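Local coordinates for putative nucleoprotein (Infectious salmon anemia virus, PDB 4EWC) that encapsidates the negative-strand viral RNA, shielding it from nucleases and forming the ribonucleoprotein that serves as template for transcription and replication, at residues P156-F161 with A179-L184; S163-E168 with K220-N225. All coordinates share one frame; numbering follows the deposited sequence.

Contact 1. Residues P156-F161 with A179-L184; sequences PALTTF and AIMRIL. Unlike the reference sequence in segment 179-184: M181 (reference Ile).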
loop_
_atom_site.group_PDB
_atom_site.type_symbol
_atom_site.label_atom_id
_atom_site.label_comp_id
_atom_site.label_asym_id
_atom_site.label_seq_id
_atom_site.Cartn_x
_atom_site.Cartn_y
_atom_site.Cartn_z
ATOM N N PRO A 156 16.910 33.783 -9.201
ATOM C CA PRO A 156 16.575 35.023 -9.926
ATOM C C PRO A 156 17.461 35.225 -11.160
ATOM O O PRO A 156 16.967 35.614 -12.215
ATOM C CB PRO A 156 16.844 36.118 -8.896
ATOM C CG PRO A 156 16.598 35.448 -7.577
ATOM C CD PRO A 156 17.089 34.027 -7.755
ATOM N N ALA A 157 18.747 34.925 -11.033
ATOM C CA ALA A 157 19.678 35.053 -12.153
ATOM C C ALA A 157 19.342 34.085 -13.273
ATOM O O ALA A 157 19.576 34.388 -14.449
ATOM C CB ALA A 157 21.098 34.836 -11.687
ATOM N N LEU A 158 18.803 32.922 -12.912
ATOM C CA LEU A 158 18.314 31.995 -13.911
ATOM C C LEU A 158 17.033 32.529 -14.549
ATOM O O LEU A 158 16.821 32.351 -15.740
ATOM C CB LEU A 158 18.048 30.601 -13.309
ATOM C CG LEU A 158 19.225 29.806 -12.779
ATOM C CD1 LEU A 158 18.702 28.555 -12.080
ATOM C CD2 LEU A 158 20.202 29.456 -13.908
ATOM N N THR A 159 16.185 33.177 -13.749
ATOM C CA THR A 159 14.972 33.726 -14.298
ATOM C C THR A 159 15.332 34.751 -15.371
ATOM O O THR A 159 14.794 34.719 -16.487
ATOM C CB THR A 159 14.068 34.385 -13.248
ATOM O OG1 THR A 159 13.377 33.376 -12.511
ATOM C CG2 THR A 159 13.027 35.295 -13.946
ATOM N N THR A 160 16.282 35.620 -15.034
ATOM C CA THR A 160 16.730 36.691 -15.911
ATOM C C THR A 160 17.419 36.212 -17.190
ATOM O O THR A 160 17.111 36.672 -18.305
ATOM C CB THR A 160 17.637 37.657 -15.143
ATOM O OG1 THR A 160 16.825 38.476 -14.289
ATOM C CG2 THR A 160 18.452 38.530 -16.086
ATOM N N PHE A 161 18.350 35.287 -17.034
ATOM C CA PHE A 161 19.034 34.714 -18.183
ATOM C C PHE A 161 18.046 34.111 -19.166
ATOM O O PHE A 161 18.105 34.402 -20.362
ATOM C CB PHE A 161 20.053 33.665 -17.748
ATOM C CG PHE A 161 20.930 33.183 -18.868
ATOM C CD1 PHE A 161 20.477 32.214 -19.757
ATOM C CD2 PHE A 161 22.210 33.688 -19.041
ATOM C CE1 PHE A 161 21.281 31.765 -20.785
ATOM C CE2 PHE A 161 23.013 33.239 -20.074
ATOM C CZ PHE A 161 22.545 32.278 -20.944
ATOM N N ALA A 179 14.922 21.185 -17.435
ATOM C CA ALA A 179 15.824 21.481 -18.534
ATOM C C ALA A 179 16.833 22.569 -18.157
ATOM O O ALA A 179 18.005 22.490 -18.520
ATOM C CB ALA A 179 15.030 21.870 -19.768
ATOM N N ILE A 180 16.369 23.576 -17.421
ATOM C CA ILE A 180 17.209 24.692 -16.995
ATOM C C ILE A 180 18.336 24.235 -16.044
ATOM O O ILE A 180 19.503 24.580 -16.238
ATOM C CB ILE A 180 16.329 25.833 -16.404
ATOM C CG1 ILE A 180 15.622 26.568 -17.556
ATOM C CG2 ILE A 180 17.132 26.804 -15.569
ATOM C CD1 ILE A 180 14.437 27.432 -17.139
HETATM N N MSE A 181 18.005 23.430 -15.040
HETATM C CA MSE A 181 19.034 22.900 -14.150
HETATM C C MSE A 181 20.049 21.995 -14.875
HETATM O O MSE A 181 21.233 21.990 -14.541
HETATM C CB MSE A 181 18.422 22.119 -12.980
HETATM C CG MSE A 181 17.714 22.924 -11.945
HETATM SE SE MSE A 181 18.768 24.444 -11.253
HETATM C CE MSE A 181 20.445 23.619 -10.746
ATOM N N ARG A 182 19.573 21.212 -15.834
ATOM C CA ARG A 182 20.439 20.273 -16.532
ATOM C C ARG A 182 21.431 21.042 -17.372
ATOM O O ARG A 182 22.615 20.704 -17.425
ATOM C CB ARG A 182 19.626 19.313 -17.407
ATOM C CG ARG A 182 18.985 18.176 -16.647
ATOM C CD ARG A 182 18.125 17.320 -17.572
ATOM N NE ARG A 182 17.201 16.454 -16.830
ATOM C CZ ARG A 182 17.513 15.244 -16.353
ATOM N NH1 ARG A 182 18.733 14.743 -16.536
ATOM N NH2 ARG A 182 16.604 14.528 -15.692
ATOM N N ILE A 183 20.938 22.085 -18.031
ATOM C CA ILE A 183 21.801 22.932 -18.836
ATOM C C ILE A 183 22.743 23.740 -17.943
ATOM O O ILE A 183 23.912 23.960 -18.275
ATOM C CB ILE A 183 20.989 23.827 -19.796
ATOM C CG1 ILE A 183 21.887 24.397 -20.881
ATOM C CG2 ILE A 183 20.268 24.925 -19.073
ATOM C CD1 ILE A 183 22.421 23.335 -21.794
ATOM N N LEU A 184 22.234 24.151 -16.790
ATOM C CA LEU A 184 23.050 24.879 -15.834
ATOM C C LEU A 184 24.205 24.010 -15.379
ATOM O O LEU A 184 25.356 24.431 -15.426
ATOM C CB LEU A 184 22.218 25.307 -14.635
ATOM C CG LEU A 184 22.961 25.961 -13.467
ATOM C CD1 LEU A 184 24.044 26.924 -13.923
ATOM C CD2 LEU A 184 21.967 26.690 -12.601
#
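L158 reaches across from helix 142-162 and sets its two methyls against three side chains of helix 174-188, so one leucine carries its whole side of the contact. All of the touching is apolar. Its closest partner is L184, whose CD2 lies 3.5 Å from L158 CD2 and 3.8 Å from L158 CD1; the two side chains cross at about a right angle, and a single methyl of L184 thus meets both branches of the other leucine. L158 CD1 also meets I180 CG2 at 4.2 Å. The third partner, M181, is a selenomethionine whose CB leaves the backbone pointing away from helix 142-162. Bends at chi2 (-51°) and chi3 (-52°) fold its chain back, bringing SE to 4.2 Å from L158 CD1. The axes of segments 156-161 and 179-184 come within 11.8 Å, so backbone does not meet backbone, and the leucine bridges the gap. M398 of helix 394-402 touches both L158 and I180, while M261, M265 and V268 of helix 253-269 pack on M181. Here two helices, joined by a short connection that includes helix 168-171, pack nearly perpendicularly (segments at 99°) through buried apolar side chains within a mainly alpha-helical nucleoprotein.

Contact 2. Residues S163-E168 with K220-N225; sequences SAILSE and KQVEVN
I165, in the loop that follows helix 142-162, lays its side chain against V222 on strand 219-224. The apolar part rests chiefly on the branch methyl of the isoleucine: I165 CG2 stands 3.5 Å from V222 CG2 and 3.7 Å from V222 CB, and V222 CG1 is only slightly farther, so the methyl sits over the branch point of the valine. With chi1 at -65° CG1 of I165 lies beside the backbone N, and the branch methyl CG2 is the one anti to it. CG1 runs roughly along the strand, and chi2 at -58° turns CD1 onto E223 O. L166 adds a looser touch, its CD2 lying 4.5 Å from V222 CG1. Besides this there is one meeting with a polar backbone atom: I165 CD1 lies 3.5 Å from E223 O, a van der Waals approach of a methyl to a carbonyl oxygen. CB of E223 leaves the backbone away from the loop, so its carbonyl oxygen, not its carboxylate, is what I165 meets. S167 and N225 are N-caps, of helix 168-171 and helix 226-236 respectively, with N225 OD1 accepting from D228 N. Strand 219-224 pairs antiparallel with strand 209-214, where V213 touches both L166 and V222. The loop thus lies beside a two-stranded hairpin, between the end of helix 142-162 and the start of helix 168-171.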
loop_
_atom_site.group_PDB
_atom_site.type_symbol
_atom_site.label_atom_id
_atom_site.label_comp_id
_atom_site.label_asym_id
_atom_site.label_seq_id
_atom_site.Cartn_x
_atom_site.Cartn_y
_atom_site.Cartn_z
ATOM N N SER A 163 14.936 34.597 -19.708
ATOM C CA SER A 163 13.920 35.530 -20.202
ATOM C C SER A 163 14.314 36.017 -21.580
ATOM O O SER A 163 13.498 36.580 -22.314
ATOM C CB SER A 163 13.822 36.726 -19.280
ATOM O OG SER A 163 13.393 36.334 -17.997
ATOM N N ALA A 164 15.591 35.813 -21.902
ATOM C CA ALA A 164 16.131 36.114 -23.213
ATOM C C ALA A 164 15.710 35.022 -24.179
ATOM O O ALA A 164 15.595 35.246 -25.373
ATOM C CB ALA A 164 17.635 36.181 -23.151
ATOM N N ILE A 165 15.464 33.837 -23.646
ATOM C CA ILE A 165 15.362 32.631 -24.451
ATOM C C ILE A 165 13.946 32.080 -24.459
ATOM O O ILE A 165 13.493 31.528 -25.455
ATOM C CB ILE A 165 16.310 31.557 -23.878
ATOM C CG1 ILE A 165 17.756 32.006 -24.026
ATOM C CG2 ILE A 165 16.124 30.244 -24.587
ATOM C CD1 ILE A 165 18.143 32.299 -25.476
ATOM N N LEU A 166 13.269 32.229 -23.328
ATOM C CA LEU A 166 11.988 31.603 -23.099
ATOM C C LEU A 166 10.971 32.642 -22.752
ATOM O O LEU A 166 11.298 33.718 -22.294
ATOM C CB LEU A 166 12.038 30.629 -21.917
ATOM C CG LEU A 166 12.998 29.441 -21.895
ATOM C CD1 LEU A 166 12.614 28.522 -20.742
ATOM C CD2 LEU A 166 12.991 28.708 -23.226
ATOM N N SER A 167 9.714 32.287 -22.962
ATOM C CA SER A 167 8.612 33.124 -22.553
ATOM C C SER A 167 8.396 32.904 -21.078
ATOM O O SER A 167 9.080 32.108 -20.434
ATOM C CB SER A 167 7.343 32.724 -23.287
ATOM O OG SER A 167 6.803 31.538 -22.724
ATOM N N GLU A 168 7.399 33.602 -20.566
ATOM C CA GLU A 168 7.002 33.496 -19.183
ATOM C C GLU A 168 6.294 32.166 -18.936
ATOM O O GLU A 168 6.599 31.451 -17.980
ATOM C CB GLU A 168 6.059 34.658 -18.858
ATOM C CG GLU A 168 5.306 34.519 -17.557
ATOM C CD GLU A 168 6.138 34.907 -16.361
ATOM O OE1 GLU A 168 7.381 34.961 -16.481
ATOM O OE2 GLU A 168 5.543 35.172 -15.295
ATOM N N LYS A 220 10.131 22.979 -29.038
ATOM C CA LYS A 220 11.067 23.794 -29.818
ATOM C C LYS A 220 12.521 23.626 -29.349
ATOM O O LYS A 220 12.792 23.338 -28.179
ATOM C CB LYS A 220 10.677 25.283 -29.775
ATOM N N GLN A 221 13.457 23.811 -30.268
ATOM C CA GLN A 221 14.858 23.815 -29.897
ATOM C C GLN A 221 15.447 25.216 -29.898
ATOM O O GLN A 221 15.695 25.804 -30.953
ATOM C CB GLN A 221 15.655 22.935 -30.832
ATOM C CG GLN A 221 15.132 21.529 -30.935
ATOM C CD GLN A 221 16.163 20.600 -31.518
ATOM O OE1 GLN A 221 16.842 20.945 -32.487
ATOM N NE2 GLN A 221 16.311 19.417 -30.918
ATOM N N VAL A 222 15.688 25.736 -28.704
ATOM C CA VAL A 222 16.336 27.031 -28.543
ATOM C C VAL A 222 17.829 26.848 -28.334
ATOM O O VAL A 222 18.298 25.743 -28.066
ATOM C CB VAL A 222 15.792 27.783 -27.318
ATOM C CG1 VAL A 222 14.295 27.968 -27.440
ATOM C CG2 VAL A 222 16.141 27.028 -26.052
ATOM N N GLU A 223 18.569 27.944 -28.452
ATOM C CA GLU A 223 20.013 27.903 -28.331
ATOM C C GLU A 223 20.467 28.589 -27.065
ATOM O O GLU A 223 20.045 29.708 -26.758
ATOM C CB GLU A 223 20.669 28.560 -29.539
ATOM C CG GLU A 223 20.416 27.820 -30.829
ATOM C CD GLU A 223 21.004 28.526 -32.027
ATOM O OE1 GLU A 223 21.714 29.539 -31.832
ATOM O OE2 GLU A 223 20.749 28.068 -33.163
ATOM N N VAL A 224 21.334 27.911 -26.328
ATOM C CA VAL A 224 21.881 28.466 -25.102
ATOM C C VAL A 224 23.381 28.636 -25.219
ATOM O O VAL A 224 24.086 27.719 -25.614
ATOM C CB VAL A 224 21.565 27.582 -23.887
ATOM C CG1 VAL A 224 22.214 28.147 -22.665
ATOM C CG2 VAL A 224 20.070 27.488 -23.697
ATOM N N ASN A 225 23.863 29.826 -24.889
ATOM C CA ASN A 225 25.293 30.069 -24.847
ATOM C C ASN A 225 25.828 29.745 -23.448
ATOM O O ASN A 225 25.591 30.487 -22.490
ATOM C CB ASN A 225 25.588 31.505 -25.241
ATOM C CG ASN A 225 27.075 31.861 -25.150
ATOM O OD1 ASN A 225 27.754 31.598 -24.143
ATOM N ND2 ASN A 225 27.582 32.495 -26.204
#

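Contact 1 is the deeper of the two, its four touching residues all buried, whereas contact 2 is partly buried and its centre lies about 27 Å from the centre of the chain, against about 21 Å for contact 1. Both start from the same stretch of chain: helix 142-162 supplies L158 to contact 1, and the loop leaving it supplies I165 and L166 to contact 2. One joins helix to helix by apolar side chains alone; the other sets a loop against a strand and includes a backbone carbonyl. They also touch directly: I180 CD1 meets L166 CD1, I183 CG1 meets V224 CG1, and F161 packs CE1 on V224 CG1 and CZ on N225 O.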